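Local coordinates for protein glutamine cyclotransferase (Tannerella forsythia, PDB 6QRO) that probably converts amino-terminal glutamine of peptides into pyroglutamate, as a zinc-binding type II glutaminyl cyclase related to the M28 peptidases, at residues Gln187-Asn192 with Gln263-Pro268; Leu206-Ser211 with Ser281-Tyr286. All coordinates share one frame; numbering follows the deposited sequence.

Contact 1: Gln187-Asn192 with Gln263-Pro268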
loop_
_atom_site.group_PDB
_atom_site.type_symbol
_atom_site.label_atom_id
_atom_site.label_comp_id
_atom_site.label_asym_id
_atom_site.label_seq_id
_atom_site.Cartn_x
_atom_site.Cartn_y
_atom_site.Cartn_z
ATOM N N GLN A 187 -5.129 -3.919 11.061
ATOM C CA GLN A 187 -6.055 -4.367 12.089
ATOM C C GLN A 187 -5.993 -3.450 13.314
ATOM O O GLN A 187 -7.029 -3.041 13.848
ATOM C CB GLN A 187 -5.717 -5.804 12.463
ATOM C CG GLN A 187 -6.210 -6.868 11.504
ATOM C CD GLN A 187 -5.817 -8.250 11.981
ATOM O OE1 GLN A 187 -6.305 -8.723 13.014
ATOM N NE2 GLN A 187 -4.901 -8.897 11.257
ATOM N N PHE A 188 -4.780 -3.110 13.769
ATOM C CA PHE A 188 -4.631 -2.242 14.938
ATOM C C PHE A 188 -5.251 -0.878 14.704
ATOM O O PHE A 188 -6.091 -0.429 15.488
ATOM C CB PHE A 188 -3.157 -2.065 15.291
ATOM C CG PHE A 188 -2.915 -1.134 16.471
ATOM C CD1 PHE A 188 -3.174 -1.535 17.757
ATOM C CD2 PHE A 188 -2.419 0.148 16.276
ATOM C CE1 PHE A 188 -2.945 -0.677 18.835
ATOM C CE2 PHE A 188 -2.190 1.007 17.346
ATOM C CZ PHE A 188 -2.452 0.597 18.621
ATOM N N TRP A 189 -4.874 -0.225 13.599
ATOM C CA TRP A 189 -5.343 1.129 13.321
ATOM C C TRP A 189 -6.844 1.155 13.112
ATOM O O TRP A 189 -7.528 2.049 13.612
ATOM C CB TRP A 189 -4.631 1.699 12.092
ATOM C CG TRP A 189 -5.131 3.054 11.691
ATOM C CD1 TRP A 189 -4.717 4.275 12.161
ATOM C CD2 TRP A 189 -6.201 3.318 10.779
ATOM N NE1 TRP A 189 -5.450 5.275 11.569
ATOM C CE2 TRP A 189 -6.372 4.711 10.725
ATOM C CE3 TRP A 189 -7.032 2.507 10.006
ATOM C CZ2 TRP A 189 -7.325 5.309 9.918
ATOM C CZ3 TRP A 189 -7.978 3.103 9.200
ATOM C CH2 TRP A 189 -8.109 4.493 9.156
ATOM N N ALA A 190 -7.382 0.160 12.405
ATOM C CA ALA A 190 -8.805 0.180 12.096
ATOM C C ALA A 190 -9.639 0.069 13.361
ATOM O O ALA A 190 -10.749 0.602 13.415
ATOM C CB ALA A 190 -9.151 -0.941 11.110
ATOM N N LYS A 191 -9.140 -0.632 14.373
ATOM C CA LYS A 191 -9.852 -0.693 15.638
ATOM C C LYS A 191 -9.386 0.404 16.590
ATOM O O LYS A 191 -10.093 0.710 17.563
ATOM C CB LYS A 191 -9.696 -2.071 16.308
ATOM C CG LYS A 191 -8.547 -2.168 17.291
ATOM C CD LYS A 191 -8.326 -3.578 17.782
ATOM C CE LYS A 191 -7.280 -3.615 18.896
ATOM N NZ LYS A 191 -7.120 -4.986 19.493
ATOM N N ASN A 192 -8.176 0.935 16.380
ATOM C CA ASN A 192 -7.627 2.038 17.169
ATOM C C ASN A 192 -7.162 3.144 16.225
ATOM O O ASN A 192 -5.982 3.204 15.846
ATOM C CB ASN A 192 -6.483 1.555 18.053
ATOM C CG ASN A 192 -6.880 0.350 18.893
ATOM O OD1 ASN A 192 -7.890 0.372 19.608
ATOM N ND2 ASN A 192 -6.070 -0.704 18.825
ATOM N N GLN A 263 -13.715 -3.552 7.436
ATOM C CA GLN A 263 -14.314 -4.204 8.592
ATOM C C GLN A 263 -14.434 -3.248 9.775
ATOM O O GLN A 263 -15.506 -3.119 10.376
ATOM C CB GLN A 263 -13.472 -5.419 8.976
ATOM C CG GLN A 263 -13.718 -5.934 10.386
ATOM C CD GLN A 263 -12.866 -7.142 10.713
ATOM O OE1 GLN A 263 -12.239 -7.204 11.767
ATOM N NE2 GLN A 263 -12.832 -8.106 9.801
ATOM N N GLY A 264 -13.361 -2.525 10.085
ATOM C CA GLY A 264 -13.279 -1.764 11.322
ATOM C C GLY A 264 -13.982 -0.425 11.346
ATOM O O GLY A 264 -14.500 -0.024 12.390
ATOM N N LEU A 265 -13.930 0.315 10.243
ATOM C CA LEU A 265 -14.580 1.613 10.139
ATOM C C LEU A 265 -15.785 1.634 9.207
ATOM O O LEU A 265 -16.473 2.659 9.146
ATOM C CB LEU A 265 -13.573 2.679 9.670
ATOM C CG LEU A 265 -12.526 3.110 10.701
ATOM C CD1 LEU A 265 -11.777 4.325 10.212
ATOM C CD2 LEU A 265 -13.185 3.418 12.018
ATOM N N ARG A 266 -16.063 0.536 8.491
ATOM C CA ARG A 266 -17.131 0.483 7.487
ATOM C C ARG A 266 -16.928 1.572 6.436
ATOM O O ARG A 266 -17.851 1.964 5.714
ATOM C CB ARG A 266 -18.522 0.561 8.128
ATOM C CG ARG A 266 -19.066 -0.790 8.647
ATOM C CD ARG A 266 -18.267 -1.393 9.820
ATOM N NE ARG A 266 -18.415 -0.681 11.092
ATOM C CZ ARG A 266 -17.759 -1.003 12.207
ATOM N NH1 ARG A 266 -16.916 -2.032 12.219
ATOM N NH2 ARG A 266 -17.946 -0.305 13.317
ATOM N N THR A 267 -15.676 1.965 6.262
ATOM C CA THR A 267 -15.323 2.925 5.236
ATOM C C THR A 267 -15.135 2.172 3.933
ATOM O O THR A 267 -14.344 1.229 3.888
ATOM C CB THR A 267 -14.017 3.645 5.586
ATOM O OG1 THR A 267 -14.179 4.443 6.768
ATOM C CG2 THR A 267 -13.566 4.518 4.403
ATOM N N PRO A 268 -15.822 2.563 2.863
ATOM C CA PRO A 268 -15.662 1.844 1.596
ATOM C C PRO A 268 -14.244 2.013 1.078
ATOM O O PRO A 268 -13.771 3.129 0.862
ATOM C CB PRO A 268 -16.710 2.496 0.685
ATOM C CG PRO A 268 -17.072 3.778 1.326
ATOM C CD PRO A 268 -16.836 3.632 2.786
#
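A190 and G264 bring the carboxyl ends of two helices, 184-191 and 257-265, together at a point where almost no side chain intervenes. Their CA atoms are 4.9 Å apart, and the methyl carbon A190 CB lies 4.2 Å from G264 CA. Such proximity illustrates how a small residue set against a glycine lets two backbones approach: G264 has no side chain, and a CB there would be directed at A190 CB, too close to fit.

Apolar contact continues beside this point through L265, whose CB is directed at the other helix. Its two methyl groups divide the work. L265 CD1 meets the benzo part of the W189 indole, 3.8 Å from W189 CH2 and 4.1 Å from W189 CZ3, approaching the ring obliquely, while L265 CD2 rests 4.0 Å from A190 O. The two side chains cross at about a right angle. W189 can present its six-membered ring here because CG stands anti to the backbone N (chi1 176°). Its pyrrole nitrogen serves another purpose, hydrogen-bonding to H194, and the rings of F163, H194 and Y198 also meet the indole.

No hydrogen bond crosses between the segments; polar groups bond within their own or outside, as Q187 NE2 does to D180 O. After L265 the backbone turns out of the helix at R266, which has positive phi (56°). The arginine folds back over the helix end, and R266 NH1 donates to Q263 O at 2.6 Å, in the carbonyl plane although the N-H is bent at 140°.

Here, away from the zinc site, an alanine-glycine close approach and a tryptophan-leucine contact join two helix ends of the alpha/beta fold, with W189 also reaching strands 71-80 and 86-96 of the sheet.

Contact 2: Leu206-Ser211 with Ser281-Tyr286. With SO4 (sulfate ion), chain G.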
loop_
_atom_site.group_PDB
_atom_site.type_symbol
_atom_site.label_atom_id
_atom_site.label_comp_id
_atom_site.label_asym_id
_atom_site.label_seq_id
_atom_site.Cartn_x
_atom_site.Cartn_y
_atom_site.Cartn_z
ATOM N N LEU A 206 -3.161 1.105 -2.334
ATOM C CA LEU A 206 -2.201 0.801 -3.387
ATOM C C LEU A 206 -1.313 -0.336 -2.912
ATOM O O LEU A 206 -0.678 -0.228 -1.859
ATOM C CB LEU A 206 -1.348 2.027 -3.724
ATOM C CG LEU A 206 -2.103 3.294 -4.098
ATOM C CD1 LEU A 206 -1.149 4.454 -4.430
ATOM C CD2 LEU A 206 -2.907 2.936 -5.314
ATOM N N ASP A 207 -1.275 -1.422 -3.677
ATOM C CA ASP A 207 -0.484 -2.595 -3.313
ATOM C C ASP A 207 0.112 -3.208 -4.568
ATOM O O ASP A 207 -0.621 -3.520 -5.504
ATOM C CB ASP A 207 -1.344 -3.625 -2.571
ATOM C CG ASP A 207 -0.524 -4.745 -1.954
ATOM O OD1 ASP A 207 0.721 -4.740 -2.026
ATOM O OD2 ASP A 207 -1.146 -5.652 -1.384
ATOM N N MET A 208 1.434 -3.364 -4.597
ATOM C CA MET A 208 2.133 -3.931 -5.755
ATOM C C MET A 208 1.710 -3.193 -7.028
ATOM O O MET A 208 1.060 -3.728 -7.936
ATOM C CB MET A 208 1.923 -5.444 -5.853
ATOM C CG MET A 208 2.851 -6.180 -4.887
ATOM S SD MET A 208 2.529 -7.913 -4.570
ATOM C CE MET A 208 0.986 -7.862 -3.711
ATOM N N VAL A 209 2.101 -1.919 -7.041
ATOM C CA VAL A 209 1.673 -0.977 -8.065
ATOM C C VAL A 209 2.884 -0.445 -8.823
ATOM O O VAL A 209 2.832 0.647 -9.396
ATOM C CB VAL A 209 0.831 0.169 -7.472
ATOM C CG1 VAL A 209 -0.614 -0.244 -7.332
ATOM C CG2 VAL A 209 1.373 0.574 -6.108
ATOM N N GLY A 210 3.958 -1.238 -8.895
ATOM C CA GLY A 210 5.119 -0.800 -9.658
ATOM C C GLY A 210 5.722 -1.776 -10.658
ATOM O O GLY A 210 6.696 -1.424 -11.326
ATOM N N SER A 211 5.153 -2.967 -10.835
ATOM C CA SER A 211 5.849 -3.971 -11.632
ATOM C C SER A 211 5.607 -3.749 -13.116
ATOM O O SER A 211 4.549 -3.272 -13.540
ATOM C CB SER A 211 5.426 -5.394 -11.262
ATOM O OG SER A 211 4.049 -5.611 -11.529
ATOM N N SER A 281 -0.677 -18.202 -7.831
ATOM C CA SER A 281 -0.991 -17.278 -6.743
ATOM C C SER A 281 -1.797 -16.050 -7.171
ATOM O O SER A 281 -2.442 -15.433 -6.323
ATOM C CB SER A 281 0.302 -16.812 -6.068
ATOM O OG SER A 281 1.003 -15.890 -6.894
ATOM N N GLY A 282 -1.785 -15.669 -8.446
ATOM C CA GLY A 282 -2.445 -14.440 -8.847
ATOM C C GLY A 282 -1.595 -13.186 -8.771
ATOM O O GLY A 282 -2.089 -12.098 -9.096
ATOM N N PHE A 283 -0.337 -13.299 -8.368
ATOM C CA PHE A 283 0.565 -12.166 -8.301
ATOM C C PHE A 283 1.703 -12.400 -9.274
ATOM O O PHE A 283 1.845 -13.489 -9.835
ATOM C CB PHE A 283 1.120 -11.987 -6.884
ATOM C CG PHE A 283 0.052 -11.878 -5.827
ATOM C CD1 PHE A 283 -0.865 -10.845 -5.856
ATOM C CD2 PHE A 283 -0.055 -12.833 -4.827
ATOM C CE1 PHE A 283 -1.859 -10.753 -4.895
ATOM C CE2 PHE A 283 -1.041 -12.744 -3.864
ATOM C CZ PHE A 283 -1.941 -11.700 -3.894
ATOM N N GLY A 284 2.504 -11.362 -9.471
ATOM C CA GLY A 284 3.660 -11.442 -10.325
ATOM C C GLY A 284 4.585 -12.571 -9.906
ATOM O O GLY A 284 4.625 -12.979 -8.741
ATOM N N PRO A 285 5.346 -13.097 -10.869
ATOM C CA PRO A 285 6.228 -14.245 -10.583
ATOM C C PRO A 285 7.283 -13.983 -9.506
ATOM O O PRO A 285 7.823 -14.938 -8.934
ATOM C CB PRO A 285 6.878 -14.530 -11.947
ATOM C CG PRO A 285 6.563 -13.318 -12.810
ATOM C CD PRO A 285 5.290 -12.758 -12.300
ATOM N N TYR A 286 7.579 -12.723 -9.202
ATOM C CA TYR A 286 8.546 -12.327 -8.183
ATOM C C TYR A 286 7.959 -12.306 -6.778
ATOM O O TYR A 286 8.718 -12.121 -5.819
ATOM C CB TYR A 286 9.095 -10.928 -8.523
ATOM C CG TYR A 286 7.961 -9.924 -8.603
ATOM C CD1 TYR A 286 7.307 -9.471 -7.453
ATOM C CD2 TYR A 286 7.493 -9.489 -9.832
ATOM C CE1 TYR A 286 6.245 -8.603 -7.529
ATOM C CE2 TYR A 286 6.438 -8.613 -9.913
ATOM C CZ TYR A 286 5.818 -8.173 -8.754
ATOM O OH TYR A 286 4.755 -7.292 -8.827
HETATM S S SO4 G . 3.432 -18.654 -8.734
HETATM O O1 SO4 G . 2.645 -19.532 -9.612
HETATM O O2 SO4 G . 2.549 -17.702 -8.059
HETATM O O3 SO4 G . 4.098 -19.458 -7.708
HETATM O O4 SO4 G . 4.423 -17.916 -9.544
#
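Y286 OH lies 3.3 Å from S211 OG, with D133 OD2 also close. Carbon contact accompanies this polar approach: S211 CB is 3.2 Å from Y286 OH and also near Y286 CE2, the serine coming to the phenol obliquely. The CB of Y286 points toward the other segment, with CG between the backbone N and the carbonyl carbon (chi1 58°), and one face of its ring covers G284 CA.

A second point of contact is sulfur-aromatic. M208, its backbone at positive phi, sends its side chain toward the opposite loop. The bend at its last torsion (chi3 -67°) swings the methyl round, and M208 CE comes 4.1 Å from F283 CD1. M208 SD stands 5.2 Å from the centroid of the F283 ring, in an oblique Met-aromatic contact, with the two side chains crossing at about a right angle. W287 meets both residues, adding to this mostly buried apolar patch.

Hydrogen bonds within 281-286 and to nearby T279 hold the loop. S281 OG accepts from F283 N at 3.3 Å, nearly straight at 162°, forming an ST turn, while the side chain of T279 bonds to G282 N and F283 O. At the start of the segment a sulfate ion, probably from the crystallisation liquor, takes a hydrogen bond from S281 N to its O2 at 3.3 Å and another from Q280 N.

The Met-aromatic contact thus places M208 beside the metal site of this M28-family alpha/beta fold: its side chain comes within about 5 Å of the zinc ion and about 4 Å of the side chain of the ligand D134, with H288 somewhat farther and D167 completing the protein ligands.

How the contacts relate
Contacts 1 and 2 lie on opposite sides of the centre of the chain, with centres 24 Å apart and nearest atoms about 11 Å apart, so they do not touch. Along the chain their segments alternate: 187-192, 206-211, 263-268, 281-286. Helix 184-191 is followed by strand 203-207, and helix 257-265 by strand 269-273; these two strands run parallel and adjacent at one edge of the mixed sheet, 269-273 being the edge strand. Each helix-to-strand passage therefore leads from contact 1, at the helix ends, toward contact 2, in the loops beyond the strands. One contact joins outer helices remote from the metal, the other borders the zinc site.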